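Side-chain contacts in Serine/threonine/tyrosine-interacting protein (Homo sapiens, PDB 2R0B), which is a catalytically inactive phosphatase that anchors the kinases ERK1 and ERK2 in the nucleus and keeps FBXW7 out of its SCF ubiquitin-ligase complex: residues K23-L26 with P27-Q30; P51-Q54 with Q55-R58; N71-R74 with F75-M78; D122-A125 with Y126-R130; F140-Q143 with L144-Y147. One frame throughout, in Å; residues are numbered along the deposited sequence.

In the fold
All five contacts are local ones, made within single turns or helices of one dual-specificity phosphatase domain, and they follow one another along the chain without overlap. Contacts 1 and 2, with centres about 11 Å apart, sit together at one end: the start of helix 26-31 packs against the turn that precedes the edge strand 58-63 and holds the FBXW7-interaction motif. Across the centre of the chain from both, contact 5 on helix 138-152 touches contact 3, which opens helix 76-88, their centres about 10 Å apart. Contact 4, on helix 120-130, stands about 16 Å from contact 5, centre to centre. The FBXW7-binding corner is thus well separated from this helical side.

Contact 1: K23-L26 with P27-Q30; sequences KSKL and PVLQ
Two backbone bonds tie Lys23-Leu26 to Pro27-Gln30, made by the carbonyls of Lys25, just before helix 26-31, and of Leu26, its first residue. Lys25 O accepts from Leu29 N at 3.0 Å with an almost straight N-H...O angle of 168°, and Leu26 O accepts from Gln30 N at 2.8 Å. A short 3-10 turn leads in, its bond running from Leu26 N to Lys23 O. Pro27 suits the first turn, because its nitrogen carries no hydrogen and none is needed there; its CD sits close against Leu26 CB (3.3 Å), as expected of the residue before a proline. Leu26 holds CG anti to its own nitrogen (chi1 -173°), which swings the isobutyl group across the side chain of Gln30. There CD1 lies 3.6 Å from Gln30 NE2, an apolar methyl against an amide, while the aliphatic CG of Gln30 rests 3.2 Å from Leu26 O. On another side of the turn Lys25 runs alongside Val28, CD to CG2 at 4.0 Å, so the lysine meets the valine through its aliphatic part. The ammonium of Lys23 is satisfied away from the helix, by Asn52 O, while Leu26 and Leu29 both lean on Phe53. The chemistry is therefore divided: main-chain polar groups pair among themselves to start the helix, and the leucines supply the apolar surface that packs it against the turn bearing Phe53.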
loop_
_atom_site.group_PDB
_atom_site.type_symbol
_atom_site.label_atom_id
_atom_site.label_comp_id
_atom_site.label_asym_id
_atom_site.label_seq_id
_atom_site.Cartn_x
_atom_site.Cartn_y
_atom_site.Cartn_z
ATOM N N LYS A 23 -11.680 2.020 -13.733
ATOM C CA LYS A 23 -13.159 1.970 -13.801
ATOM C C LYS A 23 -13.689 0.561 -14.020
ATOM O O LYS A 23 -14.641 0.131 -13.351
ATOM C CB LYS A 23 -13.713 2.887 -14.914
ATOM C CG LYS A 23 -13.665 4.407 -14.638
ATOM C CD LYS A 23 -14.261 4.819 -13.294
ATOM C CE LYS A 23 -15.701 5.311 -13.414
ATOM N NZ LYS A 23 -16.134 6.126 -12.220
ATOM N N SER A 24 -13.060 -0.148 -14.953
ATOM C CA SER A 24 -13.489 -1.483 -15.371
ATOM C C SER A 24 -13.428 -2.533 -14.268
ATOM O O SER A 24 -14.091 -3.589 -14.351
ATOM C CB SER A 24 -12.650 -1.943 -16.559
ATOM O OG SER A 24 -13.176 -3.133 -17.114
ATOM N N LYS A 25 -12.636 -2.259 -13.234
ATOM C CA LYS A 25 -12.463 -3.211 -12.130
ATOM C C LYS A 25 -13.470 -3.064 -10.984
ATOM O O LYS A 25 -13.374 -3.771 -9.971
ATOM C CB LYS A 25 -11.015 -3.182 -11.595
ATOM C CG LYS A 25 -9.990 -3.813 -12.539
ATOM C CD LYS A 25 -10.040 -5.336 -12.492
ATOM C CE LYS A 25 -9.173 -5.994 -13.556
ATOM N NZ LYS A 25 -9.054 -7.455 -13.287
ATOM N N LEU A 26 -14.443 -2.170 -11.127
ATOM C CA LEU A 26 -15.458 -2.001 -10.066
ATOM C C LEU A 26 -16.064 -3.320 -9.562
ATOM O O LEU A 26 -16.073 -3.545 -8.353
ATOM C CB LEU A 26 -16.563 -1.035 -10.477
ATOM C CG LEU A 26 -17.554 -0.673 -9.371
ATOM C CD1 LEU A 26 -16.833 -0.117 -8.129
ATOM C CD2 LEU A 26 -18.541 0.336 -9.917
ATOM N N PRO A 27 -16.545 -4.196 -10.480
ATOM C CA PRO A 27 -17.074 -5.495 -10.037
ATOM C C PRO A 27 -16.107 -6.284 -9.140
ATOM O O PRO A 27 -16.538 -6.873 -8.144
ATOM C CB PRO A 27 -17.279 -6.248 -11.357
ATOM C CG PRO A 27 -17.595 -5.184 -12.322
ATOM C CD PRO A 27 -16.686 -4.034 -11.945
ATOM N N VAL A 28 -14.819 -6.282 -9.484
ATOM C CA VAL A 28 -13.801 -7.009 -8.705
ATOM C C VAL A 28 -13.645 -6.381 -7.327
ATOM O O VAL A 28 -13.652 -7.085 -6.319
ATOM C CB VAL A 28 -12.451 -7.077 -9.457
ATOM C CG1 VAL A 28 -11.368 -7.678 -8.596
ATOM C CG2 VAL A 28 -12.613 -7.891 -10.748
ATOM N N LEU A 29 -13.585 -5.050 -7.294
ATOM C CA LEU A 29 -13.482 -4.324 -6.047
ATOM C C LEU A 29 -14.684 -4.568 -5.141
ATOM O O LEU A 29 -14.512 -4.825 -3.952
ATOM C CB LEU A 29 -13.265 -2.822 -6.301
ATOM C CG LEU A 29 -11.974 -2.508 -7.070
ATOM C CD1 LEU A 29 -12.062 -1.073 -7.561
ATOM C CD2 LEU A 29 -10.716 -2.691 -6.244
ATOM N N GLN A 30 -15.885 -4.572 -5.714
ATOM C CA GLN A 30 -17.092 -4.720 -4.897
ATOM C C GLN A 30 -17.214 -6.149 -4.405
ATOM O O GLN A 30 -17.573 -6.355 -3.251
ATOM C CB GLN A 30 -18.334 -4.250 -5.668
ATOM C CG GLN A 30 -18.207 -2.768 -6.050
ATOM C CD GLN A 30 -19.451 -2.154 -6.652
ATOM O OE1 GLN A 30 -20.099 -2.738 -7.534
ATOM N NE2 GLN A 30 -19.770 -0.932 -6.203
#

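Contact 2: P51-Q54 with Q55-R58; sequences PNFQ and QLFR
Phe53 and Phe57 lie side by side in a turn of the dual-specificity phosphatase domain, just before edge strand 58-63, and Phe53, Gln54 and Gln55 form the motif through which the protein interacts with FBXW7. Phe57 meets Phe53 with the CD2-CE2 edge of its ring: its CE2 comes 3.4 Å from Phe53 CD2, and its CD2 equally near Phe53 CB. The ring planes stand 76° apart in an oblique pairing, with Phe53 CG in the plane of the Phe57 ring at its edge. With CG anti to the carbonyl carbon in both (chi1 -52° and -61°), the two side chains point the same way, Phe53 being buried, while the glutamines between them are exposed. The turn itself is closed by a weak bond from Leu56 N to Phe53 O, 3.4 Å long. Further out, Leu26 and Leu29 of helix 26-31 pack on Phe53, and Tyr59 OH bonds to its backbone nitrogen. An alanine in place of Phe53 would probably leave a gap beneath those leucines and deprive the Phe57 ring of its edge partner, unsettling the turn. Gln54 bends back at chi2 over its own segment, where NE2 donates to Pro51 O at 2.7 Å from above the carbonyl plane.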
loop_
_atom_site.group_PDB
_atom_site.type_symbol
_atom_site.label_atom_id
_atom_site.label_comp_id
_atom_site.label_asym_id
_atom_site.label_seq_id
_atom_site.Cartn_x
_atom_site.Cartn_y
_atom_site.Cartn_z
ATOM N N PRO A 51 -7.928 8.595 -8.267
ATOM C CA PRO A 51 -9.189 7.989 -7.802
ATOM C C PRO A 51 -10.209 7.909 -8.929
ATOM O O PRO A 51 -10.475 8.921 -9.605
ATOM C CB PRO A 51 -9.655 8.959 -6.719
ATOM C CG PRO A 51 -8.435 9.620 -6.267
ATOM C CD PRO A 51 -7.620 9.819 -7.504
ATOM N N ASN A 52 -10.738 6.712 -9.171
ATOM C CA ASN A 52 -11.721 6.531 -10.240
ATOM C C ASN A 52 -13.167 6.403 -9.813
ATOM O O ASN A 52 -14.074 6.384 -10.664
ATOM C CB ASN A 52 -11.337 5.354 -11.141
ATOM C CG ASN A 52 -10.035 5.586 -11.866
ATOM O OD1 ASN A 52 -9.895 6.556 -12.628
ATOM N ND2 ASN A 52 -9.086 4.692 -11.662
ATOM N N PHE A 53 -13.394 6.319 -8.509
ATOM C CA PHE A 53 -14.744 6.127 -8.014
ATOM C C PHE A 53 -14.993 7.135 -6.919
ATOM O O PHE A 53 -14.874 6.818 -5.737
ATOM C CB PHE A 53 -14.942 4.692 -7.536
ATOM C CG PHE A 53 -14.532 3.654 -8.560
ATOM C CD1 PHE A 53 -15.363 3.345 -9.638
ATOM C CD2 PHE A 53 -13.321 2.981 -8.436
ATOM C CE1 PHE A 53 -14.973 2.394 -10.587
ATOM C CE2 PHE A 53 -12.932 2.020 -9.371
ATOM C CZ PHE A 53 -13.758 1.727 -10.444
ATOM N N GLN A 54 -15.368 8.343 -7.336
ATOM C CA GLN A 54 -15.477 9.489 -6.426
ATOM C C GLN A 54 -16.468 9.231 -5.305
ATOM O O GLN A 54 -16.244 9.635 -4.160
ATOM C CB GLN A 54 -15.847 10.775 -7.188
ATOM C CG GLN A 54 -15.021 11.029 -8.476
ATOM C CD GLN A 54 -13.516 10.973 -8.239
ATOM O OE1 GLN A 54 -13.006 11.529 -7.262
ATOM N NE2 GLN A 54 -12.797 10.292 -9.134
ATOM N N GLN A 55 -17.540 8.520 -5.628
ATOM C CA GLN A 55 -18.668 8.398 -4.721
ATOM C C GLN A 55 -18.711 7.080 -3.956
ATOM O O GLN A 55 -19.490 6.950 -3.023
ATOM C CB GLN A 55 -19.983 8.625 -5.489
ATOM C CG GLN A 55 -20.240 10.070 -5.924
ATOM C CD GLN A 55 -20.631 10.979 -4.760
ATOM O OE1 GLN A 55 -19.775 11.424 -3.986
ATOM N NE2 GLN A 55 -21.926 11.262 -4.637
ATOM N N LEU A 56 -17.875 6.113 -4.333
ATOM C CA LEU A 56 -18.012 4.748 -3.822
ATOM C C LEU A 56 -16.995 4.305 -2.774
ATOM O O LEU A 56 -17.220 3.320 -2.071
ATOM C CB LEU A 56 -18.027 3.736 -4.977
ATOM C CG LEU A 56 -19.179 3.839 -5.992
ATOM C CD1 LEU A 56 -18.889 3.059 -7.244
ATOM C CD2 LEU A 56 -20.505 3.381 -5.388
ATOM N N PHE A 57 -15.880 5.012 -2.683
ATOM C CA PHE A 57 -14.777 4.562 -1.838
ATOM C C PHE A 57 -14.205 5.743 -1.098
ATOM O O PHE A 57 -14.353 6.890 -1.553
ATOM C CB PHE A 57 -13.657 3.932 -2.690
ATOM C CG PHE A 57 -14.079 2.722 -3.478
ATOM C CD1 PHE A 57 -14.395 1.534 -2.854
ATOM C CD2 PHE A 57 -14.123 2.766 -4.865
ATOM C CE1 PHE A 57 -14.800 0.418 -3.595
ATOM C CE2 PHE A 57 -14.539 1.653 -5.610
ATOM C CZ PHE A 57 -14.875 0.472 -4.968
ATOM N N ARG A 58 -13.539 5.474 0.020
ATOM C CA ARG A 58 -12.714 6.488 0.687
ATOM C C ARG A 58 -11.262 6.361 0.223
ATOM O O ARG A 58 -10.681 5.268 0.260
ATOM C CB ARG A 58 -12.795 6.363 2.205
ATOM C CG ARG A 58 -14.193 6.570 2.778
ATOM C CD ARG A 58 -14.153 6.702 4.286
ATOM N NE ARG A 58 -15.481 6.965 4.849
ATOM C CZ ARG A 58 -15.726 7.106 6.149
ATOM N NH1 ARG A 58 -14.734 7.021 7.034
ATOM N NH2 ARG A 58 -16.968 7.344 6.567
#

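Contact 3: N71-R74 with F75-M78; sequences NIIR and FFPM
Arg74 and Phe75 run side by side, and the arginine can be followed outward along the aromatic ring. From CB the chain turns so that CG lies between the backbone nitrogen and carbonyl carbon (chi1 63°); this brings CG over one face of the Phe75 ring, 4.0 Å from its centroid, in a CH-pi contact. CD continues past CE2. NE then donates to Asn71 O at 2.8 Å, nearly straight at 175° and in the guanidinium plane, which fixes the rotation of the group. At the tip, CZ lies 3.5 Å from Phe75 CE2, which sits over the centre of one guanidinium face, the two planes 36° apart. Asn71 works twice: besides its carbonyl, OD1 accepts from Arg74 N at 2.8 Å in the carbonyl plane, an Asx motif in the 3-10 turn that leads into helix 76-88, a job suited to its short side chain. Phe76, on the inner side, receives Ile73 CA over one face, and its CZ meets Ile72 CG1 at 3.6 Å. Phe107 and Tyr147 pair edge-to-face with the same ring, so an alanine here would probably open a gap between three helices and take from both isoleucines the ring they pack on here. One turn on, a water bridges Arg74 O, to which it donates, and Met78 N, from which it accepts at 2.9 Å.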
loop_
_atom_site.group_PDB
_atom_site.type_symbol
_atom_site.label_atom_id
_atom_site.label_comp_id
_atom_site.label_asym_id
_atom_site.label_seq_id
_atom_site.Cartn_x
_atom_site.Cartn_y
_atom_site.Cartn_z
ATOM N N ASN A 71 11.144 10.759 0.812
ATOM C CA ASN A 71 10.719 10.477 2.177
ATOM C C ASN A 71 9.330 9.856 2.193
ATOM O O ASN A 71 8.322 10.521 1.864
ATOM C CB ASN A 71 10.730 11.776 2.993
ATOM C CG ASN A 71 10.239 11.606 4.436
ATOM O OD1 ASN A 71 9.528 10.653 4.787
ATOM N ND2 ASN A 71 10.617 12.567 5.285
ATOM N N ILE A 72 9.264 8.582 2.580
ATOM C CA ILE A 72 7.964 7.930 2.829
ATOM C C ILE A 72 7.698 7.678 4.317
ATOM O O ILE A 72 6.555 7.511 4.707
ATOM C CB ILE A 72 7.802 6.587 2.068
ATOM C CG1 ILE A 72 8.836 5.546 2.529
ATOM C CG2 ILE A 72 7.827 6.825 0.557
ATOM C CD1 ILE A 72 8.667 4.161 1.818
ATOM N N ILE A 73 8.738 7.644 5.149
ATOM C CA ILE A 73 8.528 7.451 6.597
ATOM C C ILE A 73 7.585 8.503 7.202
ATOM O O ILE A 73 6.795 8.190 8.093
ATOM C CB ILE A 73 9.875 7.356 7.367
ATOM C CG1 ILE A 73 9.647 6.946 8.822
ATOM C CG2 ILE A 73 10.667 8.662 7.240
ATOM C CD1 ILE A 73 10.946 6.699 9.607
ATOM N N ARG A 74 7.637 9.738 6.687
ATOM C CA ARG A 74 6.712 10.778 7.151
ATOM C C ARG A 74 5.222 10.372 7.084
ATOM O O ARG A 74 4.402 10.920 7.834
ATOM C CB ARG A 74 6.935 12.091 6.385
ATOM C CG ARG A 74 6.647 11.974 4.884
ATOM C CD ARG A 74 7.022 13.215 4.131
ATOM N NE ARG A 74 7.095 12.950 2.702
ATOM C CZ ARG A 74 6.685 13.788 1.750
ATOM N NH1 ARG A 74 6.153 14.964 2.053
ATOM N NH2 ARG A 74 6.799 13.439 0.478
ATOM N N PHE A 75 4.885 9.426 6.199
ATOM C CA PHE A 75 3.478 9.039 5.991
ATOM C C PHE A 75 3.103 7.694 6.643
ATOM O O PHE A 75 1.900 7.338 6.660
ATOM C CB PHE A 75 3.105 8.983 4.488
ATOM C CG PHE A 75 3.058 10.335 3.796
ATOM C CD1 PHE A 75 2.249 11.359 4.280
ATOM C CD2 PHE A 75 3.806 10.564 2.642
ATOM C CE1 PHE A 75 2.235 12.607 3.638
ATOM C CE2 PHE A 75 3.784 11.790 1.987
ATOM C CZ PHE A 75 2.991 12.813 2.480
ATOM N N PHE A 76 4.073 6.970 7.214
ATOM C CA PHE A 76 3.742 5.696 7.857
ATOM C C PHE A 76 2.650 5.800 8.947
ATOM O O PHE A 76 1.752 4.990 8.959
ATOM C CB PHE A 76 4.995 4.955 8.365
ATOM C CG PHE A 76 5.909 4.469 7.253
ATOM C CD1 PHE A 76 5.426 4.270 5.964
ATOM C CD2 PHE A 76 7.236 4.171 7.511
ATOM C CE1 PHE A 76 6.287 3.810 4.930
ATOM C CE2 PHE A 76 8.095 3.717 6.495
ATOM C CZ PHE A 76 7.618 3.525 5.216
ATOM N N PRO A 77 2.727 6.811 9.857
ATOM C CA PRO A 77 1.647 6.932 10.848
ATOM C C PRO A 77 0.271 7.142 10.219
ATOM O O PRO A 77 -0.689 6.518 10.680
ATOM C CB PRO A 77 2.090 8.137 11.717
ATOM C CG PRO A 77 3.619 8.114 11.572
ATOM C CD PRO A 77 3.799 7.800 10.102
ATOM N N MET A 78 0.219 7.944 9.148
ATOM C CA MET A 78 -1.002 8.278 8.415
ATOM C C MET A 78 -1.627 7.017 7.825
ATOM O O MET A 78 -2.826 6.765 7.953
ATOM C CB MET A 78 -0.643 9.286 7.299
ATOM C CG MET A 78 -1.766 9.722 6.333
ATOM S SD MET A 78 -1.263 11.015 5.139
ATOM C CE MET A 78 -0.464 12.251 6.170
HETATM O O HOH W 1 1.820 10.392 8.877
#

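Contact 4: D122-A125 with Y126-R130; sequences DAFA and YVQER
Ala125 O is gripped by two donors: Glu129 N at 3.1 Å, the ordinary helix bond, and a water at 2.8 Å. The same water donates to Gln128 OE1, so it clips the amide to the backbone of the preceding turn. Gln128 stretches outward with CG anti to its nitrogen (chi1 -170°), and its amide reaches across to Phe124. There NE2 comes 3.4 Å from ring atom CZ, the amide and ring planes 64° apart; the approach is oblique. A glutamine fits because its oxygen can hold the water while its other end lies against an aromatic. The backbone of the two turns is bonded from residue to fourth residue, Gln128 N to Phe124 O being the shortest at 2.9 Å. On another side Arg130 folds back: NH2 donates to Tyr126 O at 2.8 Å and lies over the centre of the Tyr126 ring. That ring is held at its far end too, since the hydroxyl bonds to Ile9 O. Within the fold, Ala123 and Val127, both buried and apolar, are turned to helix 103-116, while Tyr126, Val127 and Arg130 lean on edge strand 7-10 and Phe124 on the loop with Ile134 and Pro136.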
loop_
_atom_site.group_PDB
_atom_site.type_symbol
_atom_site.label_atom_id
_atom_site.label_comp_id
_atom_site.label_asym_id
_atom_site.label_seq_id
_atom_site.Cartn_x
_atom_site.Cartn_y
_atom_site.Cartn_z
ATOM N N ASP A 122 11.582 -10.455 7.395
ATOM C CA ASP A 122 10.495 -11.429 7.508
ATOM C C ASP A 122 9.185 -10.915 6.906
ATOM O O ASP A 122 8.427 -11.675 6.289
ATOM C CB ASP A 122 10.326 -11.814 8.971
ATOM C CG ASP A 122 11.582 -12.460 9.522
ATOM O OD1 ASP A 122 12.070 -13.414 8.881
ATOM O OD2 ASP A 122 12.101 -11.988 10.561
ATOM N N ALA A 123 8.914 -9.622 7.097
ATOM C CA ALA A 123 7.756 -8.993 6.465
ATOM C C ALA A 123 7.940 -8.936 4.950
ATOM O O ALA A 123 7.007 -9.226 4.207
ATOM C CB ALA A 123 7.526 -7.576 7.049
ATOM N N PHE A 124 9.150 -8.619 4.493
ATOM C CA PHE A 124 9.403 -8.591 3.058
ATOM C C PHE A 124 9.174 -9.997 2.469
ATOM O O PHE A 124 8.468 -10.165 1.487
ATOM C CB PHE A 124 10.796 -8.059 2.720
ATOM C CG PHE A 124 11.176 -8.271 1.276
ATOM C CD1 PHE A 124 10.789 -7.348 0.302
ATOM C CD2 PHE A 124 11.860 -9.419 0.885
ATOM C CE1 PHE A 124 11.095 -7.550 -1.044
ATOM C CE2 PHE A 124 12.199 -9.619 -0.469
ATOM C CZ PHE A 124 11.808 -8.696 -1.429
ATOM N N ALA A 125 9.730 -11.018 3.109
ATOM C CA ALA A 125 9.544 -12.396 2.626
ATOM C C ALA A 125 8.069 -12.834 2.579
ATOM O O ALA A 125 7.627 -13.520 1.647
ATOM C CB ALA A 125 10.393 -13.367 3.474
ATOM N N TYR A 126 7.310 -12.423 3.585
ATOM C CA TYR A 126 5.904 -12.774 3.707
ATOM C C TYR A 126 5.141 -12.182 2.521
ATOM O O TYR A 126 4.311 -12.842 1.881
ATOM C CB TYR A 126 5.351 -12.261 5.054
ATOM C CG TYR A 126 3.881 -12.448 5.147
ATOM C CD1 TYR A 126 3.351 -13.579 5.758
ATOM C CD2 TYR A 126 2.996 -11.517 4.577
ATOM C CE1 TYR A 126 1.984 -13.769 5.826
ATOM C CE2 TYR A 126 1.622 -11.703 4.630
ATOM C CZ TYR A 126 1.121 -12.817 5.252
ATOM O OH TYR A 126 -0.239 -13.013 5.293
ATOM N N VAL A 127 5.426 -10.922 2.220
ATOM C CA VAL A 127 4.706 -10.255 1.136
ATOM C C VAL A 127 5.145 -10.787 -0.224
ATOM O O VAL A 127 4.317 -10.990 -1.098
ATOM C CB VAL A 127 4.814 -8.709 1.217
ATOM C CG1 VAL A 127 4.121 -8.026 0.011
ATOM C CG2 VAL A 127 4.234 -8.229 2.491
ATOM N N GLN A 128 6.444 -11.039 -0.384
ATOM C CA GLN A 128 6.992 -11.576 -1.629
ATOM C C GLN A 128 6.348 -12.928 -1.991
ATOM O O GLN A 128 6.131 -13.244 -3.172
ATOM C CB GLN A 128 8.505 -11.727 -1.463
ATOM C CG GLN A 128 9.276 -12.056 -2.720
ATOM C CD GLN A 128 10.764 -12.243 -2.422
ATOM O OE1 GLN A 128 11.148 -12.972 -1.490
ATOM N NE2 GLN A 128 11.605 -11.590 -3.208
ATOM N N GLU A 129 6.011 -13.721 -0.977
ATOM C CA GLU A 129 5.390 -15.021 -1.233
ATOM C C GLU A 129 4.004 -14.849 -1.881
ATOM O O GLU A 129 3.569 -15.705 -2.677
ATOM C CB GLU A 129 5.320 -15.862 0.053
ATOM C CG GLU A 129 6.702 -16.282 0.571
ATOM C CD GLU A 129 7.199 -17.633 0.057
ATOM O OE1 GLU A 129 6.853 -18.034 -1.089
ATOM O OE2 GLU A 129 7.958 -18.289 0.817
ATOM N N ARG A 130 3.343 -13.733 -1.575
ATOM C CA ARG A 130 2.004 -13.436 -2.108
ATOM C C ARG A 130 2.041 -12.631 -3.410
ATOM O O ARG A 130 1.211 -12.839 -4.296
ATOM C CB ARG A 130 1.191 -12.651 -1.085
ATOM C CG ARG A 130 0.478 -13.493 -0.039
ATOM C CD ARG A 130 1.068 -13.275 1.332
ATOM N NE ARG A 130 0.678 -14.341 2.253
ATOM C CZ ARG A 130 1.527 -15.145 2.893
ATOM N NH1 ARG A 130 1.046 -16.069 3.706
ATOM N NH2 ARG A 130 2.845 -15.025 2.748
HETATM O O HOH W 2 9.504 -14.841 -0.033
#

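Contact 5: F140-Q143 with L144-Y147; sequences FVHQ and LQEY. With SO4 (sulfate ion), chain C.
Four consecutive backbone bonds, each joining a residue to the fourth one along, carry helix 138-152 from Phe140-Gln143 into Leu144-Tyr147, the straightest being Gln145 N to Val141 O at 3.1 Å and 172°. Around it the side chains divide by face. Gln145, extended beyond CG, crosses Val141 obliquely, its OE1 3.9 Å from CG1. Its amide oxygen also lies loosely over one face of the His142 ring, OE1 4.4 Å from CG. The other end of that amide is held: NE2 donates to O2 of a sulfate ion at 3.0 Å, and Arg121 NH2 binds the same ion, which probably came from the crystallisation liquor. Gln143 and Glu146 run alongside each other, Gln143 CG 3.9 Å from Glu146 OE1, with amide and carboxylate planes 60° apart, so the carboxylate meets a methylene and not the amide head. That head is engaged with the segment before helix 76-88: OE1 accepts from Ile72 N and Ile73 N, and NE2 donates to Glu70 O. A glutamine suits the place, since one amide both accepts and donates. Leu144, with CG anti to the carbonyl carbon (chi1 -76°), folds back on its own helix, CG 3.2 Å from Phe140 O, and packs on helix 103-116. The hydroxyl of Tyr147 is hydrogen-bonded to Glu114 OE1. This is the last helix of the dual-specificity phosphatase domain, amphipathic, with Phe140, Leu144 and Tyr147 buried and His142, Gln145 and Glu146 exposed.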
loop_
_atom_site.group_PDB
_atom_site.type_symbol
_atom_site.label_atom_id
_atom_site.label_comp_id
_atom_site.label_asym_id
_atom_site.label_seq_id
_atom_site.Cartn_x
_atom_site.Cartn_y
_atom_site.Cartn_z
ATOM N N PHE A 140 13.903 3.074 0.706
ATOM C CA PHE A 140 12.660 2.671 1.335
ATOM C C PHE A 140 12.925 1.580 2.375
ATOM O O PHE A 140 12.291 1.558 3.442
ATOM C CB PHE A 140 11.677 2.145 0.280
ATOM C CG PHE A 140 11.102 3.211 -0.617
ATOM C CD1 PHE A 140 11.363 4.565 -0.408
ATOM C CD2 PHE A 140 10.267 2.843 -1.684
ATOM C CE1 PHE A 140 10.776 5.540 -1.245
ATOM C CE2 PHE A 140 9.697 3.813 -2.522
ATOM C CZ PHE A 140 9.961 5.148 -2.307
ATOM N N VAL A 141 13.857 0.677 2.085
ATOM C CA VAL A 141 14.193 -0.373 3.049
ATOM C C VAL A 141 14.794 0.233 4.319
ATOM O O VAL A 141 14.355 -0.070 5.435
ATOM C CB VAL A 141 15.124 -1.416 2.460
ATOM C CG1 VAL A 141 15.532 -2.438 3.551
ATOM C CG2 VAL A 141 14.455 -2.110 1.288
ATOM N N HIS A 142 15.781 1.106 4.141
ATOM C CA HIS A 142 16.309 1.856 5.271
ATOM C C HIS A 142 15.216 2.580 6.063
ATOM O O HIS A 142 15.262 2.586 7.299
ATOM C CB HIS A 142 17.390 2.833 4.812
ATOM C CG HIS A 142 18.688 2.172 4.487
ATOM N ND1 HIS A 142 19.808 2.295 5.284
ATOM C CD2 HIS A 142 19.033 1.339 3.479
ATOM C CE1 HIS A 142 20.799 1.596 4.758
ATOM N NE2 HIS A 142 20.353 0.999 3.665
ATOM N N GLN A 143 14.260 3.207 5.365
ATOM C CA GLN A 143 13.217 3.973 6.077
ATOM C C GLN A 143 12.259 3.065 6.846
ATOM O O GLN A 143 11.762 3.448 7.913
ATOM C CB GLN A 143 12.442 4.895 5.139
ATOM C CG GLN A 143 13.257 6.077 4.670
ATOM C CD GLN A 143 12.523 6.925 3.677
ATOM O OE1 GLN A 143 11.412 7.427 3.942
ATOM N NE2 GLN A 143 13.149 7.122 2.523
ATOM N N LEU A 144 12.031 1.861 6.313
ATOM C CA LEU A 144 11.242 0.852 7.028
ATOM C C LEU A 144 11.903 0.462 8.358
ATOM O O LEU A 144 11.254 0.416 9.406
ATOM C CB LEU A 144 11.050 -0.363 6.126
ATOM C CG LEU A 144 9.988 -0.024 5.077
ATOM C CD1 LEU A 144 10.061 -1.000 3.901
ATOM C CD2 LEU A 144 8.574 -0.009 5.714
ATOM N N GLN A 145 13.201 0.179 8.292
ATOM C CA GLN A 145 14.018 -0.113 9.473
ATOM C C GLN A 145 14.072 1.050 10.472
ATOM O O GLN A 145 14.019 0.854 11.703
ATOM C CB GLN A 145 15.411 -0.556 8.988
ATOM C CG GLN A 145 15.329 -1.819 8.102
ATOM C CD GLN A 145 16.628 -2.121 7.362
ATOM O OE1 GLN A 145 17.261 -1.229 6.794
ATOM N NE2 GLN A 145 17.029 -3.392 7.365
ATOM N N GLU A 146 14.137 2.262 9.936
ATOM C CA GLU A 146 14.221 3.474 10.728
ATOM C C GLU A 146 12.919 3.671 11.521
ATOM O O GLU A 146 12.957 4.103 12.659
ATOM C CB GLU A 146 14.503 4.663 9.796
ATOM C CG GLU A 146 14.573 6.057 10.439
ATOM C CD GLU A 146 14.524 7.173 9.413
ATOM O OE1 GLU A 146 14.533 6.901 8.213
ATOM O OE2 GLU A 146 14.445 8.362 9.812
ATOM N N TYR A 147 11.787 3.337 10.908
ATOM C CA TYR A 147 10.480 3.523 11.505
ATOM C C TYR A 147 10.296 2.467 12.600
ATOM O O TYR A 147 9.719 2.751 13.644
ATOM C CB TYR A 147 9.388 3.429 10.419
ATOM C CG TYR A 147 7.971 3.606 10.935
ATOM C CD1 TYR A 147 7.578 4.790 11.576
ATOM C CD2 TYR A 147 7.024 2.585 10.778
ATOM C CE1 TYR A 147 6.268 4.942 12.063
ATOM C CE2 TYR A 147 5.719 2.724 11.262
ATOM C CZ TYR A 147 5.346 3.903 11.894
ATOM O OH TYR A 147 4.053 4.055 12.374
HETATM S S SO4 C . 16.294 -6.521 9.493
HETATM O O1 SO4 C . 16.430 -6.899 10.913
HETATM O O2 SO4 C . 15.857 -5.130 9.550
HETATM O O3 SO4 C . 17.575 -6.691 8.829
HETATM O O4 SO4 C . 15.286 -7.401 8.922
#